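Local coordinates for periplasmic solute binding protein (Pectobacterium atrosepticum, PDB 4RY1) that probably binds a sugar in the periplasm and delivers it to an ABC-type transporter, at residues 339-344 / 350-355; 319-324 / 333-338; 124-129 / 150-155; 47-52 / 66-71. All coordinates share one frame; numbering follows the deposited sequence.

How the interactions relate
The four contacts give a worked example of how a solute-binding protein joins successive elements of its chain by small local contacts. Interactions 1 and 2 form a continuous pair, their centres about 10 Å apart: Arg352 NH2 reaches Glu336 OE2 at 2.7 Å in a salt bridge, in the conformer of Glu336 given here, one of two, and Ile341 N probably donates to Leu335 O at 3.1 Å. The other two stand alone. Between centres, interaction 3 lies about 27 Å from interaction 1, and interaction 4 lies about 28 Å from interaction 2. Interactions 3 and 4, on opposite sides of the chain's centre, are about 42 Å apart.

Interaction 1 (339-344 / 350-355); sequences GVINPG and AYRAAA
Rotation about the CA–CB bonds brings Ile341 and Arg352 together: the Ile341 branch methyl CG2 is anti to the backbone N, while Arg352 CG takes the place anti to the carbonyl carbon (chi1 -73°), beyond which the chain runs extended to NE. The guanidinium is thereby carried off helix 346-356 to the loop, where Ile341 CG2 sits over one of its faces, 3.4 Å from Arg352 NH2 and 3.9 Å from Arg352 CZ. The pairing is thus apolar carbon against a flat cation, and a contact over the face leaves the in-plane N-H groups available for polar partners; NH2 turns to Glu336. Residues 339-344 form the irregular link between helix 329-337 and helix 346-356. A Schellman motif at Gly339, with positive phi, closes the first of these helices, and an Asx turn follows. In that turn Asn342 OD1 accepts from Gly344 N at 2.9 Å, along a lone pair of the amide oxygen and within the plane of its carbonyl, though the bond is bent (132°). The other end of the amide, Asn342 ND2, donates to Gly339 O at 3.0 Å and nearly straight (161°). Two bonds therefore fix the rotation of the amide. Ile341, which is buried, also packs against Leu321, Met325 and Gln332.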
loop_
_atom_site.group_PDB
_atom_site.type_symbol
_atom_site.label_atom_id
_atom_site.label_comp_id
_atom_site.label_asym_id
_atom_site.label_seq_id
_atom_site.Cartn_x
_atom_site.Cartn_y
_atom_site.Cartn_z
ATOM N N GLY A 339 -22.281 0.598 12.669
ATOM C CA GLY A 339 -21.802 -0.777 12.745
ATOM C C GLY A 339 -20.965 -1.297 11.587
ATOM O O GLY A 339 -20.650 -2.478 11.552
ATOM N N VAL A 340 -20.629 -0.422 10.634
ATOM C CA VAL A 340 -19.807 -0.832 9.502
ATOM C C VAL A 340 -18.383 -1.094 9.959
ATOM O O VAL A 340 -17.747 -2.062 9.547
ATOM C CB VAL A 340 -19.900 0.225 8.403
ATOM C CG1 VAL A 340 -18.878 0.006 7.308
ATOM C CG2 VAL A 340 -21.286 0.180 7.800
ATOM N N ILE A 341 -17.883 -0.191 10.791
ATOM C CA ILE A 341 -16.671 -0.448 11.569
ATOM C C ILE A 341 -17.147 -1.174 12.820
ATOM O O ILE A 341 -18.020 -0.678 13.548
ATOM C CB ILE A 341 -15.919 0.849 11.917
ATOM C CG1 ILE A 341 -15.279 1.450 10.667
ATOM C CG2 ILE A 341 -14.847 0.613 12.967
ATOM C CD1 ILE A 341 -14.750 2.843 10.878
ATOM N N ASN A 342 -16.576 -2.345 13.048
ATOM C CA ASN A 342 -16.942 -3.193 14.196
ATOM C C ASN A 342 -15.774 -4.129 14.521
ATOM O O ASN A 342 -14.865 -4.292 13.693
ATOM C CB ASN A 342 -18.222 -3.972 13.877
ATOM C CG ASN A 342 -18.023 -4.957 12.745
ATOM O OD1 ASN A 342 -17.358 -5.978 12.915
ATOM N ND2 ASN A 342 -18.556 -4.633 11.566
ATOM N N PRO A 343 -15.759 -4.734 15.725
ATOM C CA PRO A 343 -14.598 -5.538 16.135
ATOM C C PRO A 343 -14.429 -6.872 15.404
ATOM O O PRO A 343 -13.411 -7.537 15.598
ATOM C CB PRO A 343 -14.811 -5.753 17.632
ATOM C CG PRO A 343 -15.905 -4.842 18.040
ATOM C CD PRO A 343 -16.672 -4.446 16.834
ATOM N N GLY A 344 -15.412 -7.241 14.574
ATOM C CA GLY A 344 -15.342 -8.450 13.739
ATOM C C GLY A 344 -14.698 -8.201 12.382
ATOM O O GLY A 344 -14.472 -9.129 11.606
ATOM N N ALA A 350 -6.926 -4.652 11.879
ATOM C CA ALA A 350 -5.562 -4.363 11.419
ATOM C C ALA A 350 -5.184 -2.884 11.574
ATOM O O ALA A 350 -4.084 -2.540 12.013
ATOM C CB ALA A 350 -5.418 -4.783 9.971
ATOM N N TYR A 351 -6.126 -2.017 11.228
ATOM C CA TYR A 351 -5.906 -0.567 11.333
ATOM C C TYR A 351 -5.729 -0.138 12.801
ATOM O O TYR A 351 -4.797 0.598 13.132
ATOM C CB TYR A 351 -7.066 0.177 10.683
ATOM C CG TYR A 351 -6.930 1.674 10.651
ATOM C CD1 TYR A 351 -7.354 2.451 11.713
ATOM C CD2 TYR A 351 -6.374 2.299 9.530
ATOM C CE1 TYR A 351 -7.246 3.836 11.664
ATOM C CE2 TYR A 351 -6.257 3.658 9.457
ATOM C CZ TYR A 351 -6.685 4.430 10.505
ATOM O OH TYR A 351 -6.524 5.789 10.357
ATOM N N ARG A 352 -6.595 -0.645 13.672
ATOM C CA ARG A 352 -6.532 -0.345 15.106
ATOM C C ARG A 352 -5.254 -0.884 15.717
ATOM O O ARG A 352 -4.662 -0.216 16.556
ATOM C CB ARG A 352 -7.773 -0.851 15.843
ATOM C CG ARG A 352 -8.999 -0.003 15.532
ATOM C CD ARG A 352 -10.285 -0.584 16.086
ATOM N NE ARG A 352 -11.366 0.396 16.007
ATOM C CZ ARG A 352 -12.656 0.122 16.187
ATOM N NH1 ARG A 352 -13.066 -1.116 16.451
ATOM N NH2 ARG A 352 -13.544 1.095 16.091
ATOM N N ALA A 353 -4.800 -2.063 15.260
ATOM C CA ALA A 353 -3.532 -2.628 15.743
ATOM C C ALA A 353 -2.353 -1.742 15.351
ATOM O O ALA A 353 -1.458 -1.459 16.166
ATOM C CB ALA A 353 -3.340 -4.050 15.242
ATOM N N ALA A 354 -2.346 -1.297 14.102
ATOM C CA ALA A 354 -1.294 -0.381 13.645
ATOM C C ALA A 354 -1.298 0.913 14.458
ATOM O O ALA A 354 -0.230 1.424 14.834
ATOM C CB ALA A 354 -1.440 -0.079 12.160
ATOM N N ALA A 355 -2.496 1.426 14.741
ATOM C CA ALA A 355 -2.638 2.669 15.502
ATOM C C ALA A 355 -2.089 2.555 16.930
ATOM O O ALA A 355 -1.652 3.566 17.525
ATOM C CB ALA A 355 -4.086 3.138 15.512
#

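Interaction 2 (319-324 / 333-338); sequences LGLQNG and KLLEDI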
loop_
_atom_site.group_PDB
_atom_site.type_symbol
_atom_site.label_atom_id
_atom_site.label_comp_id
_atom_site.label_asym_id
_atom_site.label_seq_id
_atom_site.Cartn_x
_atom_site.Cartn_y
_atom_site.Cartn_z
ATOM N N LEU A 319 -19.668 5.001 0.523
ATOM C CA LEU A 319 -18.339 4.428 0.301
ATOM C C LEU A 319 -17.949 3.379 1.331
ATOM O O LEU A 319 -17.152 2.501 1.051
ATOM C CB LEU A 319 -17.274 5.519 0.250
ATOM C CG LEU A 319 -17.300 6.314 -1.047
ATOM C CD1 LEU A 319 -16.417 7.547 -1.004
ATOM C CD2 LEU A 319 -16.844 5.429 -2.198
ATOM N N GLY A 320 -18.493 3.500 2.532
ATOM C CA GLY A 320 -18.136 2.587 3.621
ATOM C C GLY A 320 -16.643 2.426 3.730
ATOM O O GLY A 320 -15.893 3.414 3.773
ATOM N N LEU A 321 -16.205 1.178 3.824
ATOM C CA LEU A 321 -14.783 0.854 3.980
ATOM C C LEU A 321 -14.109 0.452 2.658
ATOM O O LEU A 321 -13.003 -0.081 2.674
ATOM C CB LEU A 321 -14.598 -0.271 5.005
ATOM C CG LEU A 321 -15.006 0.151 6.421
ATOM C CD1 LEU A 321 -14.972 -1.052 7.354
ATOM C CD2 LEU A 321 -14.068 1.214 6.979
ATOM N N GLN A 322 -14.724 0.782 1.533
ATOM C CA GLN A 322 -14.196 0.362 0.236
ATOM C C GLN A 322 -12.876 1.023 -0.174
ATOM O O GLN A 322 -12.204 0.510 -1.068
ATOM C CB GLN A 322 -15.246 0.603 -0.840
ATOM C CG GLN A 322 -16.469 -0.285 -0.692
ATOM C CD GLN A 322 -16.133 -1.747 -0.803
ATOM O OE1 GLN A 322 -15.370 -2.148 -1.653
ATOM N NE2 GLN A 322 -16.706 -2.548 0.092
ATOM N N ASN A 323 -12.529 2.131 0.478
ATOM C CA ASN A 323 -11.240 2.784 0.287
ATOM C C ASN A 323 -10.387 2.747 1.564
ATOM O O ASN A 323 -9.469 3.546 1.723
ATOM C CB ASN A 323 -11.421 4.249 -0.113
ATOM C CG ASN A 323 -12.242 4.450 -1.350
ATOM O OD1 ASN A 323 -13.137 5.349 -1.407
ATOM N ND2 ASN A 323 -11.931 3.704 -2.354
ATOM N N GLY A 324 -10.718 1.848 2.481
ATOM C CA GLY A 324 -10.015 1.757 3.747
ATOM C C GLY A 324 -10.689 2.558 4.843
ATOM O O GLY A 324 -11.808 3.037 4.699
ATOM N N LYS A 333 -16.131 7.761 12.820
ATOM C CA LYS A 333 -17.085 7.672 13.937
ATOM C C LYS A 333 -18.448 7.281 13.397
ATOM O O LYS A 333 -19.137 6.431 13.988
ATOM C CB LYS A 333 -17.137 8.988 14.725
ATOM C CG LYS A 333 -18.223 9.055 15.787
ATOM C CD LYS A 333 -18.058 8.211 17.034
ATOM C CE LYS A 333 -18.915 8.763 18.200
ATOM N NZ LYS A 333 -20.328 9.175 17.903
ATOM N N LEU A 334 -18.859 7.888 12.280
ATOM C CA LEU A 334 -20.146 7.540 11.663
ATOM C C LEU A 334 -20.229 6.075 11.308
ATOM O O LEU A 334 -21.218 5.402 11.607
ATOM C CB LEU A 334 -20.446 8.417 10.444
ATOM C CG LEU A 334 -21.735 8.093 9.709
ATOM C CD1 LEU A 334 -22.969 8.215 10.583
ATOM C CD2 LEU A 334 -21.872 9.032 8.519
ATOM N N LEU A 335 -19.188 5.572 10.663
ATOM C CA LEU A 335 -19.174 4.163 10.276
ATOM C C LEU A 335 -19.196 3.216 11.496
ATOM O O LEU A 335 -19.765 2.143 11.422
ATOM C CB LEU A 335 -18.001 3.848 9.351
ATOM C CG LEU A 335 -18.041 4.516 7.987
ATOM C CD1 LEU A 335 -16.863 3.982 7.187
ATOM C CD2 LEU A 335 -19.347 4.298 7.251
ATOM N N GLU A 336 -18.546 3.612 12.577
ATOM C CA GLU A 336 -18.631 2.832 13.807
ATOM C C GLU A 336 -20.033 2.879 14.392
ATOM O O GLU A 336 -20.584 1.840 14.770
ATOM C CB GLU A 336 -17.630 3.305 14.838
ATOM C CG GLU A 336 -17.561 2.331 16.007
ATOM C CD GLU A 336 -16.532 2.700 17.039
ATOM O OE1 GLU A 336 -16.454 3.878 17.441
ATOM O OE2 GLU A 336 -15.807 1.789 17.469
ATOM N N ASP A 337 -20.624 4.068 14.411
ATOM C CA ASP A 337 -21.967 4.241 14.990
ATOM C C ASP A 337 -23.029 3.397 14.275
ATOM O O ASP A 337 -23.980 2.923 14.882
ATOM C CB ASP A 337 -22.392 5.720 14.940
ATOM C CG ASP A 337 -21.609 6.604 15.908
ATOM O OD1 ASP A 337 -20.940 6.090 16.840
ATOM O OD2 ASP A 337 -21.672 7.843 15.732
ATOM N N ILE A 338 -22.893 3.222 12.961
ATOM C CA ILE A 338 -23.832 2.427 12.167
ATOM C C ILE A 338 -23.383 0.956 12.016
ATOM O O ILE A 338 -24.023 0.192 11.318
ATOM C CB ILE A 338 -24.170 3.075 10.802
ATOM C CG1 ILE A 338 -22.959 3.034 9.831
ATOM C CG2 ILE A 338 -24.679 4.496 11.023
ATOM C CD1 ILE A 338 -23.328 3.491 8.432
#
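Leu321 and Leu335 run antiparallel, side by side, and meet through one methyl each, Leu321 CD2 lying 3.9 Å from Leu335 CD1. Leu335 does most of the reaching. Its CA–CB bond points at the loop, and with CG anti to the carbonyl carbon (chi1 -66°) its two methyls divide the work over Gly320. Leu335 CD1 rests 3.6 Å from Gly320 O and also touches the carbonyl carbon of that glycine, whereas Leu335 CD2 lies 4.2 Å from Gly320 CA. The fork settles on the Gly320 peptide, with Gly320 CA and Leu335 CA 6.9 Å apart. The loop owes its shape to two overlapping beta turns that follow helix 313-319. The first, type II' from Leu319 to Gln322, has Gly320 at its second position with the positive phi this turn requires, which accounts for the glycine, and is closed by Gln322 N to Leu319 O. The second, type I, runs from Leu321 to Gly324 and is closed by Gly324 N to Leu321 O. Helix 329-337 turns its Leu335 side to the loop, with Val316, Pro326 and Ile341 also touching that leucine, while Tyr254 and Asn345 pack on Leu321. On the exposed side of the same helix, one turn is bridged by Lys333 NZ, which makes a 2.9 Å salt bridge to the syn lone pair of Asp337 OD2.

Interaction 3 (124-129 / 150-155); sequences KTTWDN and QKLGDS
Leu152 spreads its two methyls over one side of helix 124-130, and here the contact is close. Leu152 CD1 lies 3.7 Å from Thr126 O and 3.8 Å from Thr126 CG2; Leu152 CD2 lies 3.7 Å from Asn129 O and reaches the CB of the same asparagine. The fork therefore spans positions three residues apart, nearly one turn of the helix. Thr126 can offer a methyl because its CG2 is anti to the backbone N, which leaves OG1 on a different side, hydrogen-bonded to Gly241 O. Beyond this close-packed part the contact loosens towards solvent. Lys151 lays its aliphatic chain past the end of the helix, with CE 3.7 Å from Asn129 O, but its ammonium group does not bond that carbonyl directly. A water does so for it, accepting from Lys151 NZ at 3.0 Å and donating to Asn129 O at 3.2 Å. On the exposed side of helix 124-130, Lys124 NZ bridges one turn to the syn lone pair of Asp128 OD2, and a glycerol, probably from the crystallisation liquor, joins both residues. Gly153, with positive phi, then turns the chain away from helix 138-152. Two successive residues thus bring unlike chemistry to the same helix: leucine supplies van der Waals packing, whereas the water-linked lysine puts positive charge near the carbonyl end, probably a mildly favourable match to the helix dipole.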
loop_
_atom_site.group_PDB
_atom_site.type_symbol
_atom_site.label_atom_id
_atom_site.label_comp_id
_atom_site.label_asym_id
_atom_site.label_seq_id
_atom_site.Cartn_x
_atom_site.Cartn_y
_atom_site.Cartn_z
ATOM N N LYS A 124 -5.332 -18.330 10.349
ATOM C CA LYS A 124 -5.321 -18.946 11.681
ATOM C C LYS A 124 -5.307 -20.473 11.632
ATOM O O LYS A 124 -4.589 -21.137 12.383
ATOM C CB LYS A 124 -6.536 -18.487 12.475
ATOM C CG LYS A 124 -6.663 -19.152 13.839
ATOM C CD LYS A 124 -7.939 -18.699 14.550
ATOM C CE LYS A 124 -8.364 -19.610 15.688
ATOM N NZ LYS A 124 -7.323 -19.638 16.742
ATOM N N THR A 125 -6.124 -21.019 10.746
ATOM C CA THR A 125 -6.290 -22.471 10.644
ATOM C C THR A 125 -4.952 -23.144 10.349
ATOM O O THR A 125 -4.544 -24.105 10.995
ATOM C CB THR A 125 -7.329 -22.829 9.571
ATOM O OG1 THR A 125 -8.553 -22.148 9.868
ATOM C CG2 THR A 125 -7.600 -24.335 9.513
ATOM N N THR A 126 -4.257 -22.608 9.368
ATOM C CA THR A 126 -2.944 -23.147 9.000
ATOM C C THR A 126 -1.884 -23.072 10.119
ATOM O O THR A 126 -1.188 -24.051 10.387
ATOM C CB THR A 126 -2.416 -22.482 7.731
ATOM O OG1 THR A 126 -3.449 -22.495 6.738
ATOM C CG2 THR A 126 -1.209 -23.241 7.231
ATOM N N TRP A 127 -1.750 -21.909 10.752
ATOM C CA TRP A 127 -0.805 -21.751 11.871
ATOM C C TRP A 127 -1.119 -22.721 13.032
ATOM O O TRP A 127 -0.213 -23.333 13.614
ATOM C CB TRP A 127 -0.806 -20.288 12.363
ATOM C CG TRP A 127 -0.009 -19.373 11.449
ATOM C CD1 TRP A 127 -0.430 -18.816 10.243
ATOM C CD2 TRP A 127 1.359 -18.958 11.622
ATOM N NE1 TRP A 127 0.579 -18.071 9.705
ATOM C CE2 TRP A 127 1.687 -18.141 10.513
ATOM C CE3 TRP A 127 2.340 -19.187 12.602
ATOM C CZ2 TRP A 127 2.939 -17.564 10.351
ATOM C CZ3 TRP A 127 3.600 -18.601 12.432
ATOM C CH2 TRP A 127 3.881 -17.798 11.311
ATOM N N ASP A 128 -2.404 -22.853 13.342
ATOM C CA ASP A 128 -2.899 -23.792 14.377
ATOM C C ASP A 128 -2.585 -25.254 13.986
ATOM O O ASP A 128 -2.126 -26.040 14.816
ATOM C CB ASP A 128 -4.411 -23.616 14.619
ATOM C CG ASP A 128 -4.749 -22.365 15.427
ATOM O OD1 ASP A 128 -3.821 -21.721 15.964
ATOM O OD2 ASP A 128 -5.949 -22.037 15.518
ATOM N N ASN A 129 -2.795 -25.604 12.717
ATOM C CA ASN A 129 -2.453 -26.954 12.221
ATOM C C ASN A 129 -0.943 -27.256 12.292
ATOM O O ASN A 129 -0.542 -28.379 12.581
ATOM C CB ASN A 129 -2.982 -27.177 10.797
ATOM C CG ASN A 129 -4.504 -27.256 10.730
ATOM O OD1 ASN A 129 -5.193 -27.402 11.747
ATOM N ND2 ASN A 129 -5.034 -27.203 9.516
ATOM N N GLN A 150 8.036 -29.350 7.956
ATOM C CA GLN A 150 8.093 -30.702 8.527
ATOM C C GLN A 150 6.694 -31.203 8.885
ATOM O O GLN A 150 6.330 -32.361 8.629
ATOM C CB GLN A 150 8.997 -30.741 9.765
ATOM C CG GLN A 150 9.044 -32.104 10.469
ATOM C CD GLN A 150 9.576 -33.230 9.593
ATOM O OE1 GLN A 150 10.429 -33.019 8.729
ATOM N NE2 GLN A 150 9.084 -34.441 9.831
ATOM N N LYS A 151 5.907 -30.327 9.482
ATOM C CA LYS A 151 4.622 -30.721 10.045
ATOM C C LYS A 151 3.497 -30.800 9.011
ATOM O O LYS A 151 2.664 -31.713 9.042
ATOM C CB LYS A 151 4.228 -29.795 11.196
ATOM C CG LYS A 151 2.928 -30.210 11.853
ATOM C CD LYS A 151 3.030 -30.273 13.363
ATOM C CE LYS A 151 1.795 -30.940 13.943
ATOM N NZ LYS A 151 1.492 -30.450 15.313
ATOM N N LEU A 152 3.475 -29.847 8.091
ATOM C CA LEU A 152 2.367 -29.741 7.149
ATOM C C LEU A 152 2.757 -30.161 5.741
ATOM O O LEU A 152 1.908 -30.588 4.951
ATOM C CB LEU A 152 1.828 -28.308 7.143
ATOM C CG LEU A 152 1.169 -27.848 8.446
ATOM C CD1 LEU A 152 0.488 -26.510 8.203
ATOM C CD2 LEU A 152 0.166 -28.860 8.987
ATOM N N GLY A 153 4.033 -30.007 5.433
ATOM C CA GLY A 153 4.553 -30.377 4.137
ATOM C C GLY A 153 5.161 -29.198 3.409
ATOM O O GLY A 153 4.925 -28.044 3.735
ATOM N N ASP A 154 5.936 -29.522 2.382
ATOM C CA ASP A 154 6.663 -28.547 1.571
ATOM C C ASP A 154 5.766 -27.486 0.886
ATOM O O ASP A 154 6.245 -26.425 0.504
ATOM C CB ASP A 154 7.486 -29.306 0.531
ATOM C CG ASP A 154 8.523 -28.451 -0.114
ATOM O OD1 ASP A 154 9.238 -27.730 0.634
ATOM O OD2 ASP A 154 8.650 -28.520 -1.321
ATOM N N SER A 155 4.475 -27.778 0.722
ATOM C CA SER A 155 3.535 -26.805 0.112
ATOM C C SER A 155 3.159 -25.641 1.025
ATOM O O SER A 155 2.636 -24.637 0.553
ATOM C CB SER A 155 2.237 -27.494 -0.309
ATOM O OG SER A 155 2.435 -28.304 -1.441
HETATM O O HOH W 1 -1.180 -29.016 15.637
#

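Interaction 4 (47-52 / 66-71); sequences SRLSTQ and WNWLPQ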
loop_
_atom_site.group_PDB
_atom_site.type_symbol
_atom_site.label_atom_id
_atom_site.label_comp_id
_atom_site.label_asym_id
_atom_site.label_seq_id
_atom_site.Cartn_x
_atom_site.Cartn_y
_atom_site.Cartn_z
ATOM N N SER A 47 -0.324 4.583 -16.389
ATOM C CA SER A 47 0.171 4.890 -17.732
ATOM C C SER A 47 -0.885 5.732 -18.505
ATOM O O SER A 47 -0.544 6.733 -19.155
ATOM C CB SER A 47 0.612 3.601 -18.445
ATOM O OG SER A 47 -0.494 2.835 -18.813
ATOM N N ARG A 48 -2.173 5.418 -18.333
ATOM C CA ARG A 48 -3.239 6.208 -18.966
ATOM C C ARG A 48 -3.284 7.638 -18.421
ATOM O O ARG A 48 -3.447 8.607 -19.166
ATOM C CB ARG A 48 -4.621 5.539 -18.805
ATOM N N LEU A 49 -3.210 7.751 -17.097
ATOM C CA LEU A 49 -3.272 9.049 -16.446
ATOM C C LEU A 49 -2.102 9.923 -16.862
ATOM O O LEU A 49 -2.264 11.106 -17.126
ATOM C CB LEU A 49 -3.307 8.878 -14.927
ATOM C CG LEU A 49 -3.343 10.206 -14.164
ATOM C CD1 LEU A 49 -4.589 11.002 -14.518
ATOM C CD2 LEU A 49 -3.235 9.975 -12.655
ATOM N N SER A 50 -0.918 9.326 -16.899
ATOM C CA SER A 50 0.298 10.067 -17.281
ATOM C C SER A 50 0.164 10.639 -18.701
ATOM O O SER A 50 0.492 11.788 -18.966
ATOM C CB SER A 50 1.529 9.187 -17.152
ATOM O OG SER A 50 2.713 9.935 -17.338
ATOM N N THR A 51 -0.366 9.819 -19.588
ATOM C CA THR A 51 -0.609 10.244 -20.966
ATOM C C THR A 51 -1.663 11.369 -21.024
ATOM O O THR A 51 -1.496 12.372 -21.713
ATOM C CB THR A 51 -0.987 9.057 -21.848
ATOM O OG1 THR A 51 0.110 8.138 -21.869
ATOM C CG2 THR A 51 -1.325 9.528 -23.280
ATOM N N GLN A 52 -2.747 11.224 -20.262
ATOM C CA GLN A 52 -3.747 12.288 -20.191
ATOM C C GLN A 52 -3.149 13.606 -19.719
ATOM O O GLN A 52 -3.407 14.665 -20.295
ATOM C CB GLN A 52 -4.858 11.905 -19.199
ATOM C CG GLN A 52 -5.850 10.866 -19.715
ATOM C CD GLN A 52 -6.870 10.473 -18.660
ATOM O OE1 GLN A 52 -6.546 10.429 -17.472
ATOM N NE2 GLN A 52 -8.083 10.175 -19.087
ATOM N N TRP A 66 -0.009 8.020 -3.453
ATOM C CA TRP A 66 0.918 8.981 -2.824
ATOM C C TRP A 66 2.306 8.957 -3.458
ATOM O O TRP A 66 2.964 9.994 -3.627
ATOM C CB TRP A 66 0.978 8.702 -1.322
ATOM C CG TRP A 66 2.088 9.334 -0.564
ATOM C CD1 TRP A 66 2.130 10.601 -0.070
ATOM C CD2 TRP A 66 3.285 8.691 -0.149
ATOM N NE1 TRP A 66 3.309 10.791 0.611
ATOM C CE2 TRP A 66 4.022 9.621 0.585
ATOM C CE3 TRP A 66 3.803 7.402 -0.322
ATOM C CZ2 TRP A 66 5.246 9.307 1.151
ATOM C CZ3 TRP A 66 5.013 7.095 0.242
ATOM C CH2 TRP A 66 5.718 8.041 0.966
ATOM N N ASN A 67 2.756 7.774 -3.815
ATOM C CA ASN A 67 4.093 7.621 -4.374
ATOM C C ASN A 67 4.207 8.078 -5.816
ATOM O O ASN A 67 5.311 8.030 -6.379
ATOM C CB ASN A 67 4.535 6.183 -4.195
ATOM C CG ASN A 67 3.458 5.213 -4.546
ATOM O OD1 ASN A 67 2.418 5.119 -3.845
ATOM N ND2 ASN A 67 3.664 4.486 -5.601
ATOM N N TRP A 68 3.104 8.575 -6.384
ATOM C CA TRP A 68 3.126 9.214 -7.707
ATOM C C TRP A 68 3.379 10.709 -7.626
ATOM O O TRP A 68 3.577 11.363 -8.664
ATOM C CB TRP A 68 1.849 8.979 -8.505
ATOM C CG TRP A 68 1.495 7.550 -8.712
ATOM C CD1 TRP A 68 2.275 6.439 -8.497
ATOM C CD2 TRP A 68 0.228 7.071 -9.136
ATOM N NE1 TRP A 68 1.562 5.309 -8.770
ATOM C CE2 TRP A 68 0.308 5.668 -9.189
ATOM C CE3 TRP A 68 -0.970 7.698 -9.515
ATOM C CZ2 TRP A 68 -0.775 4.873 -9.565
ATOM C CZ3 TRP A 68 -2.040 6.901 -9.906
ATOM C CH2 TRP A 68 -1.939 5.511 -9.910
ATOM N N LEU A 69 3.392 11.267 -6.427
ATOM C CA LEU A 69 3.615 12.701 -6.289
ATOM C C LEU A 69 5.001 13.158 -6.780
ATOM O O LEU A 69 5.114 14.250 -7.338
ATOM C CB LEU A 69 3.320 13.205 -4.878
ATOM C CG LEU A 69 1.849 13.196 -4.478
ATOM C CD1 LEU A 69 1.703 13.736 -3.064
ATOM C CD2 LEU A 69 0.994 14.013 -5.434
ATOM N N PRO A 70 6.066 12.338 -6.598
ATOM C CA PRO A 70 7.336 12.800 -7.227
ATOM C C PRO A 70 7.245 13.011 -8.743
ATOM O O PRO A 70 7.660 14.051 -9.256
ATOM C CB PRO A 70 8.335 11.717 -6.825
ATOM C CG PRO A 70 7.788 11.255 -5.508
ATOM C CD PRO A 70 6.298 11.189 -5.707
ATOM N N GLN A 71 6.638 12.068 -9.437
ATOM C CA GLN A 71 6.473 12.158 -10.893
ATOM C C GLN A 71 5.645 13.369 -11.291
ATOM O O GLN A 71 6.017 14.136 -12.179
ATOM C CB GLN A 71 5.818 10.887 -11.450
ATOM C CG GLN A 71 5.441 11.022 -12.919
ATOM C CD GLN A 71 4.869 9.756 -13.554
ATOM O OE1 GLN A 71 4.831 8.664 -12.938
ATOM N NE2 GLN A 71 4.414 9.899 -14.809
#
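Ser50 OG and Gln71 NE2 lie 3.0 Å apart, the shortest approach between residues 47-52 and 66-71. Gln71 reaches across at full stretch: CG is anti to the backbone N (chi1 171°) and the next torsion is extended as well, so that Gln71 NE2 arrives at the serine hydroxyl and also lies 3.8 Å from Ser50 CB. Ser50 meets it with OG anti to its own N (chi1 -172°). The extended glutamine does most of the spanning, since Ser50 CA and Gln71 CA are 9.1 Å apart. Helix 45-55 is the crossover of a beta-alpha-beta unit, connecting strand 33-40 to strand 61-64, both of which run parallel to strand 3-10 and flank it. The chain leaving strand 61-64 runs through Trp66 to Trp68 and on into helix 69-74, so that Trp68 and Gln71 face the crossover helix. Deeper in the contact the chemistry turns apolar. Leu49 CD2 approaches the six-membered ring of Trp68 obliquely, with CZ3 as the near atom at 4.3 Å, which makes this a light touch. Leu49 also packs on Met62 and Ile64 of strand 61-64. The Trp68 indole has further neighbours in Tyr45 and Leu46 and meets the ring of Trp10 with the planes at about 45°.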